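Local atomic coordinates of NDP-rhamnosyltransferase (Saccharopolyspora spinosa, PDB entry 3TSA), a protein that belongs to the GT-B class of glycosyltransferases, built from two Rossmann-like domains that face each other across a cleft. Residues A17-C22 with A47-A52; S116-D121 with R128-L133; A253-P258 with T266-N271; L282-C287 with A299-R304. All coordinates share one frame; numbering follows the deposited sequence.

Contact 1 of 4, residues A17-C22 with A47-A52; sequences AMVPLC and AGLTTA
V19 and A47 meet through methyl groups. The CB of A47 sits against both branches of V19, 3.8 Å from CG2 and 3.9 Å from CG1. L49 adds the second half of the contact. Its CD1 lies 4.2 Å from V19 CG2 and 4.0 Å from C22 CB. Its CD2 is almost as near to the same C22 CB, so the end of L49 straddles that carbon. No hydrogen bond crosses between the two segments; the contact is apolar and buried.

V19 and C22 are one helical turn apart and present their side chains on the same face. The CG of L49 is anti to its own carbonyl carbon (chi1 -60°), which sends the leucine fork to that face. Between A47 and L49 the chain turns at G48, whose phi is positive. This is a Schellman motif that closes helix 38-46 before strand 50-53 begins. The backbone O of A47 also accepts a hydrogen bond from W23 NE1.

Y202 packs on V19 and A47. C22 reaches V6 and V32, on strands 3-7 and 31-36. The contact packs the start of helix 19-27 against the link into strand 50-53 of the N-terminal Rossmann-like sheet. That sheet runs on through T50 and T51 into a strand of the second subunit.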
loop_
_atom_site.group_PDB
_atom_site.type_symbol
_atom_site.label_atom_id
_atom_site.label_comp_id
_atom_site.label_asym_id
_atom_site.label_seq_id
_atom_site.Cartn_x
_atom_site.Cartn_y
_atom_site.Cartn_z
ATOM N N ALA A 17 -7.119 7.569 -6.389
ATOM C CA ALA A 17 -6.838 7.508 -7.827
ATOM C C ALA A 17 -5.303 7.501 -8.077
ATOM O O ALA A 17 -4.898 7.046 -9.090
ATOM C CB ALA A 17 -7.436 8.727 -8.549
ATOM N N MET A 18 -4.500 7.977 -7.103
ATOM C CA MET A 18 -3.039 8.043 -7.291
ATOM C C MET A 18 -2.333 6.892 -6.604
ATOM O O MET A 18 -1.118 6.774 -6.702
ATOM C CB MET A 18 -2.500 9.329 -6.698
ATOM C CG MET A 18 -3.116 10.510 -7.484
ATOM S SD MET A 18 -2.210 12.028 -7.282
ATOM C CE MET A 18 -2.772 12.258 -5.734
ATOM N N VAL A 19 -3.080 6.072 -5.864
ATOM C CA VAL A 19 -2.365 5.094 -4.982
ATOM C C VAL A 19 -1.516 4.045 -5.758
ATOM O O VAL A 19 -0.318 3.858 -5.416
ATOM C CB VAL A 19 -3.334 4.453 -3.977
ATOM C CG1 VAL A 19 -2.833 3.087 -3.517
ATOM C CG2 VAL A 19 -3.663 5.339 -2.776
ATOM N N PRO A 20 -2.059 3.443 -6.827
ATOM C CA PRO A 20 -1.300 2.473 -7.592
ATOM C C PRO A 20 -0.004 3.111 -8.167
ATOM O O PRO A 20 1.078 2.419 -8.230
ATOM C CB PRO A 20 -2.295 2.110 -8.709
ATOM C CG PRO A 20 -3.607 2.113 -7.930
ATOM C CD PRO A 20 -3.509 3.339 -7.120
ATOM N N LEU A 21 -0.100 4.375 -8.631
ATOM C CA LEU A 21 1.104 5.058 -9.123
ATOM C C LEU A 21 2.131 5.263 -7.975
ATOM O O LEU A 21 3.356 5.122 -8.176
ATOM C CB LEU A 21 0.742 6.419 -9.766
ATOM C CG LEU A 21 1.899 7.161 -10.427
ATOM C CD1 LEU A 21 2.675 6.346 -11.506
ATOM C CD2 LEU A 21 1.348 8.432 -11.096
ATOM N N CYS A 22 1.641 5.630 -6.795
ATOM C CA CYS A 22 2.530 5.817 -5.628
ATOM C C CYS A 22 3.249 4.481 -5.356
ATOM O O CYS A 22 4.477 4.498 -5.043
ATOM C CB CYS A 22 1.732 6.239 -4.394
ATOM S SG CYS A 22 1.222 7.962 -4.520
ATOM N N ALA A 47 -3.361 2.865 2.769
ATOM C CA ALA A 47 -2.691 2.395 1.498
ATOM C C ALA A 47 -1.183 2.007 1.596
ATOM O O ALA A 47 -0.473 1.695 0.637
ATOM C CB ALA A 47 -2.859 3.436 0.393
ATOM N N GLY A 48 -0.800 2.087 2.879
ATOM C CA GLY A 48 0.552 1.743 3.290
ATOM C C GLY A 48 1.524 2.898 3.050
ATOM O O GLY A 48 2.739 2.730 2.979
ATOM N N LEU A 49 0.974 4.080 2.821
ATOM C CA LEU A 49 1.794 5.218 2.469
ATOM C C LEU A 49 2.187 6.060 3.636
ATOM O O LEU A 49 1.579 5.981 4.730
ATOM C CB LEU A 49 1.126 6.100 1.395
ATOM C CG LEU A 49 0.895 5.261 0.137
ATOM C CD1 LEU A 49 -0.025 6.002 -0.827
ATOM C CD2 LEU A 49 2.186 4.835 -0.578
ATOM N N THR A 50 3.224 6.881 3.424
ATOM C CA THR A 50 3.608 7.820 4.489
ATOM C C THR A 50 3.198 9.269 4.156
ATOM O O THR A 50 3.162 9.654 2.981
ATOM C CB THR A 50 5.136 7.749 4.808
ATOM O OG1 THR A 50 5.854 8.042 3.645
ATOM C CG2 THR A 50 5.476 6.338 5.305
ATOM N N THR A 51 3.036 10.040 5.228
ATOM C CA THR A 51 2.507 11.404 5.159
ATOM C C THR A 51 3.369 12.476 5.798
ATOM O O THR A 51 4.254 12.219 6.651
ATOM C CB THR A 51 1.100 11.502 5.790
ATOM O OG1 THR A 51 1.147 11.133 7.181
ATOM C CG2 THR A 51 0.090 10.661 5.013
ATOM N N ALA A 52 3.176 13.684 5.292
ATOM C CA ALA A 52 3.654 14.874 5.972
ATOM C C ALA A 52 2.372 15.619 6.348
ATOM O O ALA A 52 1.515 15.864 5.499
ATOM C CB ALA A 52 4.518 15.700 5.065
#

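Contact 2 of 4, residues S116-D121 with R128-L133; sequences SVLLVD and RVLGGL
L118 points one methyl at the backbone of G131. This is the main apolar contact between strand 117-121 and helix 125-133. L118 CD1 lies 3.5 Å from G131 N and 3.6 Å from G131 CA. The same methyl touches the side chain of L130, 4.1 Å from its CB. L118 swings its CG to the side of the backbone N (chi1 -51°), and an extended chi2 holds CD1 out toward the helix. G131 has no side chain, so the methyl can lie directly on the helix backbone. L130 continues onto Y106 and L107 of helix 82-113.

V120 makes a looser contact of the same kind. Its CG1 is 4.2 Å from the backbone N of R128. L118 and V120 are two residues apart and so use the same side of the strand. The short axes run nearly antiparallel, at 160°, and approach to 9.4 Å.

The polar end of R128 bonds elsewhere. Its NH2 donates to the backbone O of P173.

The two elements open the beta-alpha-beta unit that ends in strand 138-141, a building block of the N-terminal Rossmann-like domain. No hydrogen bond joins these two segments. The helix is held on the sheet here by van der Waals packing of leucine and valine methyls, partly on helix backbone atoms.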
loop_
_atom_site.group_PDB
_atom_site.type_symbol
_atom_site.label_atom_id
_atom_site.label_comp_id
_atom_site.label_asym_id
_atom_site.label_seq_id
_atom_site.Cartn_x
_atom_site.Cartn_y
_atom_site.Cartn_z
ATOM N N SER A 116 12.096 15.945 -5.632
ATOM C CA SER A 116 12.520 16.277 -6.973
ATOM C C SER A 116 11.409 16.458 -7.972
ATOM O O SER A 116 11.645 16.969 -9.063
ATOM C CB SER A 116 13.549 15.293 -7.511
ATOM O OG SER A 116 13.047 14.004 -7.492
ATOM N N VAL A 117 10.183 16.086 -7.621
ATOM C CA VAL A 117 9.135 16.207 -8.597
ATOM C C VAL A 117 7.864 16.239 -7.708
ATOM O O VAL A 117 7.863 15.652 -6.571
ATOM C CB VAL A 117 9.133 14.997 -9.570
ATOM C CG1 VAL A 117 8.975 13.715 -8.839
ATOM C CG2 VAL A 117 8.043 15.149 -10.670
ATOM N N LEU A 118 6.893 17.009 -8.175
ATOM C CA LEU A 118 5.601 17.142 -7.484
ATOM C C LEU A 118 4.553 16.413 -8.327
ATOM O O LEU A 118 4.405 16.702 -9.513
ATOM C CB LEU A 118 5.229 18.603 -7.301
ATOM C CG LEU A 118 6.279 19.510 -6.678
ATOM C CD1 LEU A 118 5.610 20.981 -6.636
ATOM C CD2 LEU A 118 6.691 18.982 -5.277
ATOM N N LEU A 119 3.808 15.487 -7.708
ATOM C CA LEU A 119 2.706 14.812 -8.375
ATOM C C LEU A 119 1.454 15.428 -7.754
ATOM O O LEU A 119 1.192 15.270 -6.558
ATOM C CB LEU A 119 2.788 13.327 -8.046
ATOM C CG LEU A 119 1.641 12.520 -8.652
ATOM C CD1 LEU A 119 1.600 12.621 -10.176
ATOM C CD2 LEU A 119 1.777 11.075 -8.244
ATOM N N VAL A 120 0.696 16.157 -8.562
ATOM C CA VAL A 120 -0.264 17.101 -8.031
ATOM C C VAL A 120 -1.614 16.802 -8.597
ATOM O O VAL A 120 -1.744 16.683 -9.830
ATOM C CB VAL A 120 0.203 18.515 -8.466
ATOM C CG1 VAL A 120 -0.815 19.591 -8.032
ATOM C CG2 VAL A 120 1.612 18.805 -7.799
ATOM N N ASP A 121 -2.650 16.668 -7.739
ATOM C CA ASP A 121 -4.018 16.573 -8.258
ATOM C C ASP A 121 -4.351 17.789 -9.151
ATOM O O ASP A 121 -4.001 18.914 -8.812
ATOM C CB ASP A 121 -4.905 16.508 -7.012
ATOM C CG ASP A 121 -6.427 16.589 -7.269
ATOM O OD1 ASP A 121 -6.978 17.092 -8.255
ATOM O OD2 ASP A 121 -7.128 16.204 -6.293
ATOM N N ARG A 128 0.794 23.493 -8.001
ATOM C CA ARG A 128 1.254 24.293 -9.108
ATOM C C ARG A 128 2.003 25.588 -8.637
ATOM O O ARG A 128 3.050 25.943 -9.224
ATOM C CB ARG A 128 0.112 24.650 -10.037
ATOM C CG ARG A 128 -0.466 23.393 -10.714
ATOM C CD ARG A 128 -1.657 23.739 -11.591
ATOM N NE ARG A 128 -1.160 24.461 -12.753
ATOM C CZ ARG A 128 -1.947 24.995 -13.694
ATOM N NH1 ARG A 128 -3.269 24.858 -13.611
ATOM N NH2 ARG A 128 -1.391 25.652 -14.741
ATOM N N VAL A 129 1.440 26.274 -7.640
ATOM C CA VAL A 129 2.110 27.428 -7.007
ATOM C C VAL A 129 3.465 26.951 -6.484
ATOM O O VAL A 129 4.497 27.565 -6.768
ATOM C CB VAL A 129 1.233 28.089 -5.939
ATOM C CG1 VAL A 129 2.042 29.186 -5.159
ATOM C CG2 VAL A 129 -0.051 28.719 -6.620
ATOM N N LEU A 130 3.468 25.859 -5.708
ATOM C CA LEU A 130 4.704 25.363 -5.107
ATOM C C LEU A 130 5.746 25.050 -6.191
ATOM O O LEU A 130 6.904 25.434 -6.087
ATOM C CB LEU A 130 4.414 24.115 -4.274
ATOM C CG LEU A 130 5.497 23.574 -3.343
ATOM C CD1 LEU A 130 5.795 24.657 -2.362
ATOM C CD2 LEU A 130 5.000 22.265 -2.620
ATOM N N GLY A 131 5.329 24.372 -7.248
ATOM C CA GLY A 131 6.209 24.100 -8.349
ATOM C C GLY A 131 6.852 25.325 -9.011
ATOM O O GLY A 131 8.021 25.275 -9.354
ATOM N N GLY A 132 6.062 26.367 -9.243
ATOM C CA GLY A 132 6.630 27.626 -9.784
ATOM C C GLY A 132 7.627 28.280 -8.823
ATOM O O GLY A 132 8.749 28.602 -9.174
ATOM N N LEU A 133 7.198 28.461 -7.597
ATOM C CA LEU A 133 8.017 29.131 -6.594
ATOM C C LEU A 133 9.302 28.403 -6.293
ATOM O O LEU A 133 10.331 29.031 -5.999
ATOM C CB LEU A 133 7.172 29.331 -5.342
ATOM C CG LEU A 133 6.400 30.641 -5.231
ATOM C CD1 LEU A 133 5.502 30.849 -6.457
ATOM C CD2 LEU A 133 5.523 30.642 -3.901
#

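Contact 3 of 4, residues A253-P258 with T266-N271; sequences AVIAVP and TDLPDN
I255 and L268 are brought together by their torsions. In I255 the CG1 branch leaves on the side away from the carbonyl carbon (chi1 -64°), and a near-extended chi2 carries CD1 out toward the loop. L268 departs from the staggered positions at chi1, -127°, yet its CD2 still meets the isoleucine. The two side chains reach toward each other tip to tip, with I255 CD1 3.9 Å from L268 CD2.

The setting is the parallel sheet of the C-terminal Rossmann-like domain. Strand 251-256 lies beside the edge strand 272-274, and segment 266-271 is the loop that leads into that edge strand. I255 also packs on V242 of helix 236-246 and on L265. L268 continues onto I274. The pair joins a buried isoleucine to a partly exposed leucine.

N271 closes the loop. Its side-chain ND2 is hydrogen-bonded to the backbone O of T246 and of V251, which ties it to the end of helix 236-246 and to the start of the strand. Its own backbone O takes up the pairing between strands. A253 N donates to N271 O over 2.8 Å, nearly straight at 172° and in the carbonyl plane.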
loop_
_atom_site.group_PDB
_atom_site.type_symbol
_atom_site.label_atom_id
_atom_site.label_comp_id
_atom_site.label_asym_id
_atom_site.label_seq_id
_atom_site.Cartn_x
_atom_site.Cartn_y
_atom_site.Cartn_z
ATOM N N ALA A 253 -29.605 -7.271 -4.355
ATOM C CA ALA A 253 -28.887 -5.968 -4.200
ATOM C C ALA A 253 -27.698 -6.119 -3.274
ATOM O O ALA A 253 -27.859 -6.625 -2.166
ATOM C CB ALA A 253 -29.868 -4.902 -3.656
ATOM N N VAL A 254 -26.465 -5.825 -3.714
ATOM C CA VAL A 254 -25.325 -5.853 -2.780
ATOM C C VAL A 254 -25.035 -4.407 -2.472
ATOM O O VAL A 254 -24.735 -3.646 -3.387
ATOM C CB VAL A 254 -24.029 -6.559 -3.368
ATOM C CG1 VAL A 254 -22.805 -6.381 -2.451
ATOM C CG2 VAL A 254 -24.282 -8.047 -3.630
ATOM N N ILE A 255 -25.155 -4.015 -1.203
ATOM C CA ILE A 255 -25.110 -2.564 -0.873
ATOM C C ILE A 255 -23.783 -2.257 -0.214
ATOM O O ILE A 255 -23.429 -2.814 0.859
ATOM C CB ILE A 255 -26.283 -2.126 0.044
ATOM C CG1 ILE A 255 -27.615 -2.288 -0.659
ATOM C CG2 ILE A 255 -26.199 -0.651 0.336
ATOM C CD1 ILE A 255 -28.790 -2.488 0.310
ATOM N N ALA A 256 -23.007 -1.398 -0.895
ATOM C CA ALA A 256 -21.642 -1.042 -0.478
ATOM C C ALA A 256 -21.598 0.462 -0.122
ATOM O O ALA A 256 -21.476 1.306 -1.032
ATOM C CB ALA A 256 -20.611 -1.396 -1.592
ATOM N N VAL A 257 -21.780 0.812 1.159
ATOM C CA VAL A 257 -21.736 2.216 1.604
ATOM C C VAL A 257 -20.869 2.249 2.852
ATOM O O VAL A 257 -20.659 1.177 3.422
ATOM C CB VAL A 257 -23.129 2.833 1.864
ATOM C CG1 VAL A 257 -23.985 2.714 0.585
ATOM C CG2 VAL A 257 -23.792 2.229 3.103
ATOM N N PRO A 258 -20.358 3.433 3.259
ATOM C CA PRO A 258 -19.460 3.547 4.418
ATOM C C PRO A 258 -20.168 3.144 5.679
ATOM O O PRO A 258 -21.394 3.321 5.765
ATOM C CB PRO A 258 -19.201 5.062 4.487
ATOM C CG PRO A 258 -19.283 5.464 3.039
ATOM C CD PRO A 258 -20.502 4.742 2.591
ATOM N N THR A 266 -32.954 0.878 6.953
ATOM C CA THR A 266 -33.851 0.086 7.807
ATOM C C THR A 266 -34.755 -0.902 7.057
ATOM O O THR A 266 -34.959 -0.784 5.835
ATOM C CB THR A 266 -34.691 1.028 8.696
ATOM O OG1 THR A 266 -35.605 1.806 7.902
ATOM C CG2 THR A 266 -33.751 1.957 9.406
ATOM N N ASP A 267 -35.275 -1.894 7.780
ATOM C CA ASP A 267 -36.178 -2.920 7.232
ATOM C C ASP A 267 -35.680 -3.419 5.890
ATOM O O ASP A 267 -36.446 -3.603 4.950
ATOM C CB ASP A 267 -37.659 -2.461 7.172
ATOM C CG ASP A 267 -38.264 -2.235 8.557
ATOM O OD1 ASP A 267 -37.652 -2.546 9.601
ATOM O OD2 ASP A 267 -39.365 -1.691 8.608
ATOM N N LEU A 268 -34.371 -3.656 5.841
ATOM C CA LEU A 268 -33.697 -4.155 4.675
ATOM C C LEU A 268 -34.413 -5.426 4.180
ATOM O O LEU A 268 -34.658 -6.336 4.960
ATOM C CB LEU A 268 -32.220 -4.425 5.034
ATOM C CG LEU A 268 -31.045 -3.838 4.210
ATOM C CD1 LEU A 268 -30.302 -5.025 3.701
ATOM C CD2 LEU A 268 -31.511 -2.935 3.082
ATOM N N PRO A 269 -34.766 -5.484 2.887
ATOM C CA PRO A 269 -35.419 -6.715 2.408
ATOM C C PRO A 269 -34.500 -7.873 2.355
ATOM O O PRO A 269 -33.256 -7.707 2.435
ATOM C CB PRO A 269 -35.794 -6.373 0.962
ATOM C CG PRO A 269 -34.865 -5.353 0.590
ATOM C CD PRO A 269 -34.767 -4.462 1.827
ATOM N N ASP A 270 -35.097 -9.044 2.132
ATOM C CA ASP A 270 -34.377 -10.273 2.237
ATOM C C ASP A 270 -33.496 -10.421 0.984
ATOM O O ASP A 270 -32.578 -11.223 0.984
ATOM C CB ASP A 270 -35.329 -11.500 2.458
ATOM C CG ASP A 270 -36.777 -11.098 2.927
ATOM O OD1 ASP A 270 -37.540 -12.019 3.323
ATOM O OD2 ASP A 270 -37.208 -9.892 2.864
ATOM N N ASN A 271 -33.795 -9.664 -0.091
ATOM C CA ASN A 271 -32.943 -9.697 -1.338
ATOM C C ASN A 271 -31.874 -8.566 -1.374
ATOM O O ASN A 271 -31.444 -8.155 -2.456
ATOM C CB ASN A 271 -33.758 -9.685 -2.639
ATOM C CG ASN A 271 -34.646 -8.450 -2.808
ATOM O OD1 ASN A 271 -35.092 -7.841 -1.825
ATOM N ND2 ASN A 271 -34.877 -8.041 -4.087
#

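Contact 4 of 4, residues L282-C287 with A299-R304; sequences LFLRTC and AFTATR
L284 lays its CD2 methyl on the backbone of A302. CD2 is 3.8 Å from A302 CA and 4.0 Å from A302 N. It also reaches the CB of A302 at 4.1 Å and, at the same distance, T301 CG2. One methyl thus touches two successive residues of the helix. The CG of L284 stands opposite the backbone N (chi1 -152°), which extends the leucine from the loop to helix 296-304. T301 turns its methyl to the leucine. Its OG1 bonds to the backbone O of G297, one turn earlier in the helix.

All three residues are buried in the C-terminal Rossmann-like domain. Segment 282-287 leads into strand 289-292, and helix 296-304 follows that strand. The contact thus packs the approach to a strand against the helix after it. C222 of the neighbouring strand 219-224 also touches L284.

The loop is braced by its own bonds. The backbone O of F283 accepts from T286 OG1 at 2.8 Å and from T286 N at 3.0 Å. T286 OG1 is also hydrogen-bonded to R220 NH1. R285 and R304 have their NH2 atoms 6.1 Å apart, and R285 forms a salt bridge with E31 of the second subunit.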
loop_
_atom_site.group_PDB
_atom_site.type_symbol
_atom_site.label_atom_id
_atom_site.label_comp_id
_atom_site.label_asym_id
_atom_site.label_seq_id
_atom_site.Cartn_x
_atom_site.Cartn_y
_atom_site.Cartn_z
ATOM N N LEU A 282 -13.109 -6.866 -5.315
ATOM C CA LEU A 282 -13.084 -8.248 -4.833
ATOM C C LEU A 282 -14.315 -9.059 -5.271
ATOM O O LEU A 282 -14.234 -10.294 -5.390
ATOM C CB LEU A 282 -12.939 -8.250 -3.304
ATOM C CG LEU A 282 -11.622 -7.637 -2.802
ATOM C CD1 LEU A 282 -11.535 -7.603 -1.270
ATOM C CD2 LEU A 282 -10.449 -8.470 -3.433
ATOM N N PHE A 283 -15.432 -8.402 -5.571
ATOM C CA PHE A 283 -16.661 -9.140 -5.909
ATOM C C PHE A 283 -17.409 -8.596 -7.116
ATOM O O PHE A 283 -18.396 -9.181 -7.587
ATOM C CB PHE A 283 -17.615 -9.143 -4.721
ATOM C CG PHE A 283 -18.147 -7.768 -4.366
ATOM C CD1 PHE A 283 -19.263 -7.252 -4.995
ATOM C CD2 PHE A 283 -17.550 -7.035 -3.358
ATOM C CE1 PHE A 283 -19.780 -5.995 -4.615
ATOM C CE2 PHE A 283 -18.015 -5.797 -2.999
ATOM C CZ PHE A 283 -19.140 -5.255 -3.658
ATOM N N LEU A 284 -16.973 -7.458 -7.631
ATOM C CA LEU A 284 -17.749 -6.848 -8.672
ATOM C C LEU A 284 -17.907 -7.696 -9.953
ATOM O O LEU A 284 -18.924 -7.580 -10.666
ATOM C CB LEU A 284 -17.226 -5.434 -8.952
ATOM C CG LEU A 284 -18.252 -4.455 -9.477
ATOM C CD1 LEU A 284 -19.584 -4.235 -8.658
ATOM C CD2 LEU A 284 -17.572 -3.109 -9.727
ATOM N N ARG A 285 -16.943 -8.558 -10.279
ATOM C CA ARG A 285 -17.114 -9.405 -11.455
ATOM C C ARG A 285 -18.366 -10.309 -11.404
ATOM O O ARG A 285 -18.847 -10.805 -12.446
ATOM C CB ARG A 285 -15.856 -10.254 -11.617
ATOM C CG ARG A 285 -14.702 -9.430 -12.055
ATOM C CD ARG A 285 -13.444 -10.377 -11.991
ATOM N NE ARG A 285 -12.157 -9.688 -12.263
ATOM C CZ ARG A 285 -11.479 -8.910 -11.398
ATOM N NH1 ARG A 285 -11.939 -8.648 -10.178
ATOM N NH2 ARG A 285 -10.311 -8.323 -11.768
ATOM N N THR A 286 -18.904 -10.542 -10.213
ATOM C CA THR A 286 -20.101 -11.350 -10.119
ATOM C C THR A 286 -21.367 -10.496 -10.217
ATOM O O THR A 286 -22.477 -11.017 -9.954
ATOM C CB THR A 286 -20.232 -12.048 -8.754
ATOM O OG1 THR A 286 -20.439 -11.075 -7.733
ATOM C CG2 THR A 286 -18.951 -12.839 -8.432
ATOM N N CYS A 287 -21.229 -9.227 -10.565
ATOM C CA CYS A 287 -22.456 -8.330 -10.618
ATOM C C CYS A 287 -22.796 -7.987 -12.040
ATOM O O CYS A 287 -21.855 -7.868 -12.902
ATOM C CB CYS A 287 -22.164 -7.034 -9.904
ATOM S SG CYS A 287 -21.941 -7.254 -8.105
ATOM N N ALA A 299 -16.805 3.908 -10.483
ATOM C CA ALA A 299 -17.189 3.823 -11.928
ATOM C C ALA A 299 -16.068 3.249 -12.789
ATOM O O ALA A 299 -16.337 2.450 -13.698
ATOM C CB ALA A 299 -17.626 5.201 -12.434
ATOM N N PHE A 300 -14.823 3.665 -12.546
ATOM C CA PHE A 300 -13.741 3.160 -13.353
ATOM C C PHE A 300 -13.472 1.687 -13.013
ATOM O O PHE A 300 -13.047 0.924 -13.884
ATOM C CB PHE A 300 -12.470 4.021 -13.184
ATOM C CG PHE A 300 -12.503 5.327 -13.918
ATOM C CD1 PHE A 300 -13.662 5.849 -14.528
ATOM C CD2 PHE A 300 -11.355 6.064 -13.971
ATOM C CE1 PHE A 300 -13.613 7.135 -15.227
ATOM C CE2 PHE A 300 -11.293 7.259 -14.689
ATOM C CZ PHE A 300 -12.447 7.812 -15.272
ATOM N N THR A 301 -13.747 1.266 -11.768
ATOM C CA THR A 301 -13.561 -0.143 -11.431
ATOM C C THR A 301 -14.605 -0.937 -12.200
ATOM O O THR A 301 -14.283 -1.969 -12.795
ATOM C CB THR A 301 -13.692 -0.392 -9.930
ATOM O OG1 THR A 301 -12.594 0.224 -9.261
ATOM C CG2 THR A 301 -13.719 -1.858 -9.586
ATOM N N ALA A 302 -15.881 -0.468 -12.164
ATOM C CA ALA A 302 -16.920 -1.114 -12.928
ATOM C C ALA A 302 -16.511 -1.156 -14.434
ATOM O O ALA A 302 -16.607 -2.232 -15.061
ATOM C CB ALA A 302 -18.291 -0.444 -12.722
ATOM N N THR A 303 -16.063 -0.023 -14.968
ATOM C CA THR A 303 -15.834 0.106 -16.435
ATOM C C THR A 303 -14.660 -0.836 -16.809
ATOM O O THR A 303 -14.772 -1.637 -17.762
ATOM C CB THR A 303 -15.539 1.550 -16.775
ATOM O OG1 THR A 303 -16.751 2.240 -16.561
ATOM C CG2 THR A 303 -15.208 1.688 -18.276
ATOM N N ARG A 304 -13.621 -0.829 -15.978
ATOM C CA ARG A 304 -12.457 -1.751 -16.158
ATOM C C ARG A 304 -12.865 -3.227 -16.279
ATOM O O ARG A 304 -12.313 -4.002 -17.093
ATOM C CB ARG A 304 -11.389 -1.506 -15.048
ATOM C CG ARG A 304 -10.239 -2.484 -15.078
ATOM C CD ARG A 304 -9.421 -2.495 -16.382
ATOM N NE ARG A 304 -8.397 -3.548 -16.311
ATOM C CZ ARG A 304 -8.589 -4.818 -16.659
ATOM N NH1 ARG A 304 -9.771 -5.231 -17.139
ATOM N NH2 ARG A 304 -7.575 -5.685 -16.525
#

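Contacts 1 and 2 belong to the N-terminal domain and reach the same sheet; contacts 3 and 4 belong to the C-terminal domain. Contacts 1, 2 and 4 are buried and have no hydrogen bond between their segments. Contact 1 is methyl on methyl, while 2 and 4 lay methyls largely on helix backbone. Contact 3 is partly buried, lies at a sheet edge and has the one hydrogen bond that crosses between paired segments. Contacts 1 and 2 touch where L21 CD2 meets L119 CD2 at 3.9 Å. Contacts 3 and 4 touch through V254 CG1 and F283 CE1, 3.7 Å apart. Contacts 1 and 4 both reach the second subunit, whereas 2 and 3 do not.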